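Long-range contacts in sesquisabinene B synthase 2 (Santalum album, PDB 6A2A), which probably cyclises farnesyl diphosphate to the sesquiterpene sesquisabinene B in a reaction dependent on magnesium or manganese: residues G135-Q140 and L172-E177; R372-I377 and E432-E437. All coordinates share one frame; numbering follows the deposited sequence.

Contact 1 (G135-Q140 and L172-E177); sequences GIFVPQ and LGWEGE
F137 and W174 meet as an oblique aromatic pair, ring planes at 50° and centroids 5.2 Å apart. F137 brings its CD1-CE1 side over one face of the six-membered ring of W174, with F137 CE1 3.6 Å from W174 CH2. At the edge of the F137 ring, near its plane, lies the carboxylate of E177, tip to tip with the ring and 4.0 Å from E177 OE2 to F137 CZ. F137 carries CG anti to the backbone N (chi1 -173°), which swings the ring across to both partners.

The E177 carboxylate also closes its own loop: E177 OE1 accepts from W174 N at 2.8 Å, on the anti side, tilted out of the carboxylate plane. The same two residues bound a type II turn in which G176 takes the positive phi. A water donates to E177 OE2, its oxygen 2.6 Å away, and accepts from Q140 N at 2.9 Å, bridging the loops; R132 NH2 adds a salt bridge to the same OE2. Q140 crosses E177 with its amide, OE1 accepting from I179 N and NE2 donating to D178 OD1.

Within the N-terminal domain, the contact joins the loop after helix 121-133, a helix closed by a Schellman motif with G135 as C-prime residue, to the loop between helices 160-170 and 178-192, E177 being the N-cap of the latter. R132 also makes a cation-pi contact with W174.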
loop_
_atom_site.group_PDB
_atom_site.type_symbol
_atom_site.label_atom_id
_atom_site.label_comp_id
_atom_site.label_asym_id
_atom_site.label_seq_id
_atom_site.Cartn_x
_atom_site.Cartn_y
_atom_site.Cartn_z
ATOM N N GLY A 135 19.780 14.314 -31.741
ATOM C CA GLY A 135 19.022 13.949 -32.920
ATOM C C GLY A 135 19.434 14.754 -34.144
ATOM O O GLY A 135 18.708 14.777 -35.155
ATOM N N ILE A 136 20.606 15.370 -34.072
ATOM C CA ILE A 136 21.141 16.208 -35.163
ATOM C C ILE A 136 22.384 15.503 -35.697
ATOM O O ILE A 136 23.406 15.332 -34.979
ATOM C CB ILE A 136 21.393 17.645 -34.664
ATOM C CG1 ILE A 136 20.102 18.372 -34.314
ATOM C CG2 ILE A 136 22.195 18.430 -35.684
ATOM C CD1 ILE A 136 20.292 19.530 -33.384
ATOM N N PHE A 137 22.302 15.008 -36.933
ATOM C CA PHE A 137 23.297 14.176 -37.474
ATOM C C PHE A 137 24.582 14.968 -37.771
ATOM O O PHE A 137 24.516 16.111 -38.223
ATOM C CB PHE A 137 22.838 13.569 -38.798
ATOM C CG PHE A 137 23.786 12.549 -39.339
ATOM C CD1 PHE A 137 23.877 11.305 -38.737
ATOM C CD2 PHE A 137 24.646 12.832 -40.383
ATOM C CE1 PHE A 137 24.775 10.364 -39.201
ATOM C CE2 PHE A 137 25.538 11.878 -40.849
ATOM C CZ PHE A 137 25.599 10.644 -40.256
ATOM N N VAL A 138 25.709 14.333 -37.494
ATOM C CA VAL A 138 27.042 14.816 -37.818
ATOM C C VAL A 138 27.745 13.601 -38.352
ATOM O O VAL A 138 27.649 12.575 -37.721
ATOM C CB VAL A 138 27.803 15.395 -36.609
ATOM C CG1 VAL A 138 29.200 15.829 -37.010
ATOM C CG2 VAL A 138 27.078 16.550 -35.973
ATOM N N PRO A 139 28.398 13.692 -39.508
ATOM C CA PRO A 139 29.053 12.582 -40.115
ATOM C C PRO A 139 30.364 12.199 -39.416
ATOM O O PRO A 139 31.019 13.066 -38.823
ATOM C CB PRO A 139 29.376 13.008 -41.558
ATOM C CG PRO A 139 29.380 14.485 -41.495
ATOM C CD PRO A 139 28.460 14.878 -40.373
ATOM N N GLN A 140 30.718 10.948 -39.489
ATOM C CA GLN A 140 31.961 10.462 -38.892
ATOM C C GLN A 140 33.153 11.110 -39.616
ATOM O O GLN A 140 34.240 11.139 -39.089
ATOM C CB GLN A 140 32.155 8.957 -38.973
ATOM C CG GLN A 140 32.247 8.375 -40.382
ATOM C CD GLN A 140 32.752 6.965 -40.452
ATOM O OE1 GLN A 140 33.105 6.331 -39.458
ATOM N NE2 GLN A 140 32.813 6.439 -41.664
ATOM N N LEU A 172 28.780 7.270 -29.674
ATOM C CA LEU A 172 27.548 7.721 -30.338
ATOM C C LEU A 172 27.514 7.213 -31.790
ATOM O O LEU A 172 26.610 7.560 -32.539
ATOM C CB LEU A 172 27.403 9.240 -30.253
ATOM C CG LEU A 172 26.650 9.810 -29.062
ATOM C CD1 LEU A 172 25.181 9.444 -29.103
ATOM C CD2 LEU A 172 27.314 9.417 -27.739
ATOM N N GLY A 173 28.481 6.420 -32.153
ATOM C CA GLY A 173 28.627 5.861 -33.493
ATOM C C GLY A 173 27.575 4.798 -33.831
ATOM O O GLY A 173 26.914 4.214 -32.963
ATOM N N TRP A 174 27.457 4.576 -35.133
ATOM C CA TRP A 174 26.508 3.588 -35.735
ATOM C C TRP A 174 27.273 2.482 -36.439
ATOM O O TRP A 174 28.512 2.489 -36.597
ATOM C CB TRP A 174 25.545 4.264 -36.738
ATOM C CG TRP A 174 24.717 5.407 -36.282
ATOM C CD1 TRP A 174 24.527 5.887 -35.003
ATOM C CD2 TRP A 174 23.902 6.216 -37.131
ATOM N NE1 TRP A 174 23.649 6.922 -35.027
ATOM C CE2 TRP A 174 23.309 7.190 -36.329
ATOM C CE3 TRP A 174 23.649 6.233 -38.513
ATOM C CZ2 TRP A 174 22.408 8.123 -36.829
ATOM C CZ3 TRP A 174 22.757 7.155 -39.006
ATOM C CH2 TRP A 174 22.151 8.088 -38.183
ATOM N N GLU A 175 26.569 1.423 -36.864
ATOM C CA GLU A 175 27.252 0.397 -37.599
ATOM C C GLU A 175 27.782 1.031 -38.912
ATOM O O GLU A 175 27.180 1.972 -39.429
ATOM C CB GLU A 175 26.366 -0.824 -37.919
ATOM C CG GLU A 175 25.968 -1.682 -36.730
ATOM C CD GLU A 175 25.199 -2.934 -37.168
ATOM O OE1 GLU A 175 24.080 -2.781 -37.658
ATOM O OE2 GLU A 175 25.764 -4.007 -37.133
ATOM N N GLY A 176 28.789 0.424 -39.460
ATOM C CA GLY A 176 29.434 0.920 -40.712
ATOM C C GLY A 176 30.161 2.244 -40.544
ATOM O O GLY A 176 30.556 2.833 -41.543
ATOM N N GLU A 177 30.337 2.770 -39.326
ATOM C CA GLU A 177 31.084 4.025 -39.164
ATOM C C GLU A 177 32.461 3.696 -38.577
ATOM O O GLU A 177 32.762 3.867 -37.355
ATOM C CB GLU A 177 30.281 5.041 -38.365
ATOM C CG GLU A 177 29.018 5.523 -39.033
ATOM C CD GLU A 177 28.250 6.550 -38.276
ATOM O OE1 GLU A 177 28.189 6.449 -37.015
ATOM O OE2 GLU A 177 27.684 7.491 -38.916
HETATM O O HOH W 1 28.836 9.126 -40.649
#

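Contact 2 (R372-I377 and E432-E437)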
loop_
_atom_site.group_PDB
_atom_site.type_symbol
_atom_site.label_atom_id
_atom_site.label_comp_id
_atom_site.label_asym_id
_atom_site.label_seq_id
_atom_site.Cartn_x
_atom_site.Cartn_y
_atom_site.Cartn_z
ATOM N N ARG A 372 -5.338 4.962 -17.015
ATOM C CA ARG A 372 -4.973 5.061 -18.413
ATOM C C ARG A 372 -6.136 4.595 -19.292
ATOM O O ARG A 372 -5.990 4.632 -20.496
ATOM C CB ARG A 372 -3.708 4.234 -18.718
ATOM C CG ARG A 372 -2.471 4.515 -17.858
ATOM C CD ARG A 372 -1.967 5.955 -17.868
ATOM N NE ARG A 372 -1.297 6.306 -19.101
ATOM C CZ ARG A 372 -1.142 7.541 -19.548
ATOM N NH1 ARG A 372 -1.413 8.545 -18.746
ATOM N NH2 ARG A 372 -0.739 7.768 -20.800
ATOM N N GLY A 373 -7.223 4.099 -18.683
ATOM C CA GLY A 373 -8.458 3.606 -19.322
ATOM C C GLY A 373 -8.377 2.215 -19.939
ATOM O O GLY A 373 -9.294 1.795 -20.639
ATOM N N PHE A 374 -7.327 1.447 -19.668
ATOM C CA PHE A 374 -7.147 0.197 -20.382
ATOM C C PHE A 374 -6.746 -0.875 -19.376
ATOM O O PHE A 374 -5.852 -0.615 -18.588
ATOM C CB PHE A 374 -6.073 0.370 -21.456
ATOM C CG PHE A 374 -5.675 -0.892 -22.178
ATOM C CD1 PHE A 374 -6.440 -1.408 -23.201
ATOM C CD2 PHE A 374 -4.539 -1.587 -21.796
ATOM C CE1 PHE A 374 -6.101 -2.602 -23.823
ATOM C CE2 PHE A 374 -4.205 -2.770 -22.418
ATOM C CZ PHE A 374 -4.983 -3.270 -23.438
ATOM N N ASN A 375 -7.376 -2.041 -19.447
ATOM C CA ASN A 375 -7.104 -3.112 -18.482
ATOM C C ASN A 375 -5.798 -3.810 -18.871
ATOM O O ASN A 375 -5.739 -4.496 -19.848
ATOM C CB ASN A 375 -8.245 -4.126 -18.427
ATOM C CG ASN A 375 -7.955 -5.316 -17.531
ATOM O OD1 ASN A 375 -6.991 -5.329 -16.755
ATOM N ND2 ASN A 375 -8.828 -6.308 -17.615
ATOM N N GLY A 376 -4.774 -3.598 -18.073
ATOM C CA GLY A 376 -3.464 -4.165 -18.366
ATOM C C GLY A 376 -3.232 -5.521 -17.748
ATOM O O GLY A 376 -2.109 -6.027 -17.855
ATOM N N ILE A 377 -4.249 -6.163 -17.153
ATOM C CA ILE A 377 -3.973 -7.496 -16.537
ATOM C C ILE A 377 -3.594 -8.544 -17.591
ATOM O O ILE A 377 -2.704 -9.351 -17.320
ATOM C CB ILE A 377 -5.128 -7.966 -15.652
ATOM C CG1 ILE A 377 -5.308 -6.971 -14.500
ATOM C CG2 ILE A 377 -4.883 -9.412 -15.193
ATOM C CD1 ILE A 377 -6.423 -7.339 -13.559
ATOM N N GLU A 432 0.508 6.834 -24.515
ATOM C CA GLU A 432 -0.831 7.464 -24.659
ATOM C C GLU A 432 -1.765 6.480 -25.369
ATOM O O GLU A 432 -1.381 5.871 -26.346
ATOM C CB GLU A 432 -0.742 8.775 -25.458
ATOM C CG GLU A 432 -0.101 9.924 -24.688
ATOM C CD GLU A 432 -0.576 10.169 -23.253
ATOM O OE1 GLU A 432 0.269 10.104 -22.327
ATOM O OE2 GLU A 432 -1.784 10.442 -23.055
ATOM N N ASN A 433 -2.972 6.314 -24.854
ATOM C CA ASN A 433 -4.000 5.465 -25.500
ATOM C C ASN A 433 -3.527 4.012 -25.692
ATOM O O ASN A 433 -3.455 3.522 -26.819
ATOM C CB ASN A 433 -4.418 6.073 -26.841
ATOM C CG ASN A 433 -4.919 7.494 -26.690
ATOM O OD1 ASN A 433 -5.812 7.753 -25.880
ATOM N ND2 ASN A 433 -4.331 8.416 -27.438
ATOM N N PRO A 434 -3.231 3.307 -24.612
ATOM C CA PRO A 434 -2.810 1.957 -24.766
ATOM C C PRO A 434 -3.939 1.088 -25.326
ATOM O O PRO A 434 -5.068 1.325 -24.946
ATOM C CB PRO A 434 -2.458 1.451 -23.367
ATOM C CG PRO A 434 -3.234 2.361 -22.455
ATOM C CD PRO A 434 -3.295 3.672 -23.198
ATOM N N THR A 435 -3.573 0.118 -26.156
ATOM C CA THR A 435 -4.461 -0.836 -26.817
ATOM C C THR A 435 -3.783 -2.192 -26.828
ATOM O O THR A 435 -2.556 -2.281 -26.724
ATOM C CB THR A 435 -4.764 -0.450 -28.273
ATOM O OG1 THR A 435 -3.606 -0.552 -29.099
ATOM C CG2 THR A 435 -5.277 0.959 -28.422
ATOM N N LYS A 436 -4.572 -3.246 -26.985
ATOM C CA LYS A 436 -4.001 -4.555 -27.171
ATOM C C LYS A 436 -3.022 -4.560 -28.342
ATOM O O LYS A 436 -1.985 -5.214 -28.249
ATOM C CB LYS A 436 -5.053 -5.638 -27.414
ATOM C CG LYS A 436 -4.457 -7.025 -27.488
ATOM C CD LYS A 436 -5.456 -8.138 -27.305
ATOM C CE LYS A 436 -4.850 -9.495 -27.556
ATOM N NZ LYS A 436 -4.344 -9.589 -28.943
ATOM N N GLU A 437 -3.369 -3.950 -29.476
ATOM C CA GLU A 437 -2.475 -4.053 -30.630
ATOM C C GLU A 437 -1.134 -3.369 -30.327
ATOM O O GLU A 437 -0.090 -3.891 -30.749
ATOM C CB GLU A 437 -3.070 -3.413 -31.883
ATOM C CG GLU A 437 -4.272 -4.161 -32.419
ATOM C CD GLU A 437 -5.468 -4.122 -31.468
ATOM O OE1 GLU A 437 -5.780 -3.021 -30.970
ATOM O OE2 GLU A 437 -6.032 -5.205 -31.174
#
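R372 NH2 donates to E432 OE1 at 3.0 Å, the N-H...O angle being 152°, in a salt bridge at the protein surface. The oxygen lies close to the guanidinium plane, but NH2 reaches it from above the carboxylate plane, the guanidinium and carboxylate planes being at 81°. NH2 also bonds to V431 O, so one nitrogen ties R372 to both backbone and side chain of the opposing loop.

Beside this bridge, F374 and P434 lie alongside one another, pointing opposite ways, F374 CB meeting P434 CG at 3.6 Å. The ring, its CG anti to the backbone N (chi1 174°), lays one face over the P434-T435 peptide, while F374 CZ approaches K436 N to 3.6 Å. An alanine here would keep CB against P434 but remove the ring, and would probably leave a gap over the P434-T435 peptide and at K436 N.

N375 makes an Asx turn, N375 OD1 accepting from I377 N at 2.9 Å, and its ND2 bonds D344 OD1 of the second subunit. T435 OG1 accepts from K438 N, capping helix 436-443. The contact thus packs the loop between helices 348-372 and 377-400 against the loop that T435 N-caps into helix 436-443, within the all-helical metal-binding domain of a plant terpene synthase.

In the fold
Both contacts lie at the surface, pair loops at helix ends and stand away from the annotated metal-binding residues, but they hold different elements. Contact 1 belongs to the N-terminal domain and contact 2 to the metal-binding domain; their centres are 35 Å apart and their nearest atoms about 21 Å. Along the chain they follow in series. Contact 1 has no direct hydrogen bond across its segments and is made by an oblique aromatic pair and a water bridge, with a carboxylate anchored by a helix arginine. Contact 2 instead combines a direct salt bridge with aromatic-proline packing, and its 372-377 segment also reaches the second subunit, whereas no other chain of the assembly touches contact 1.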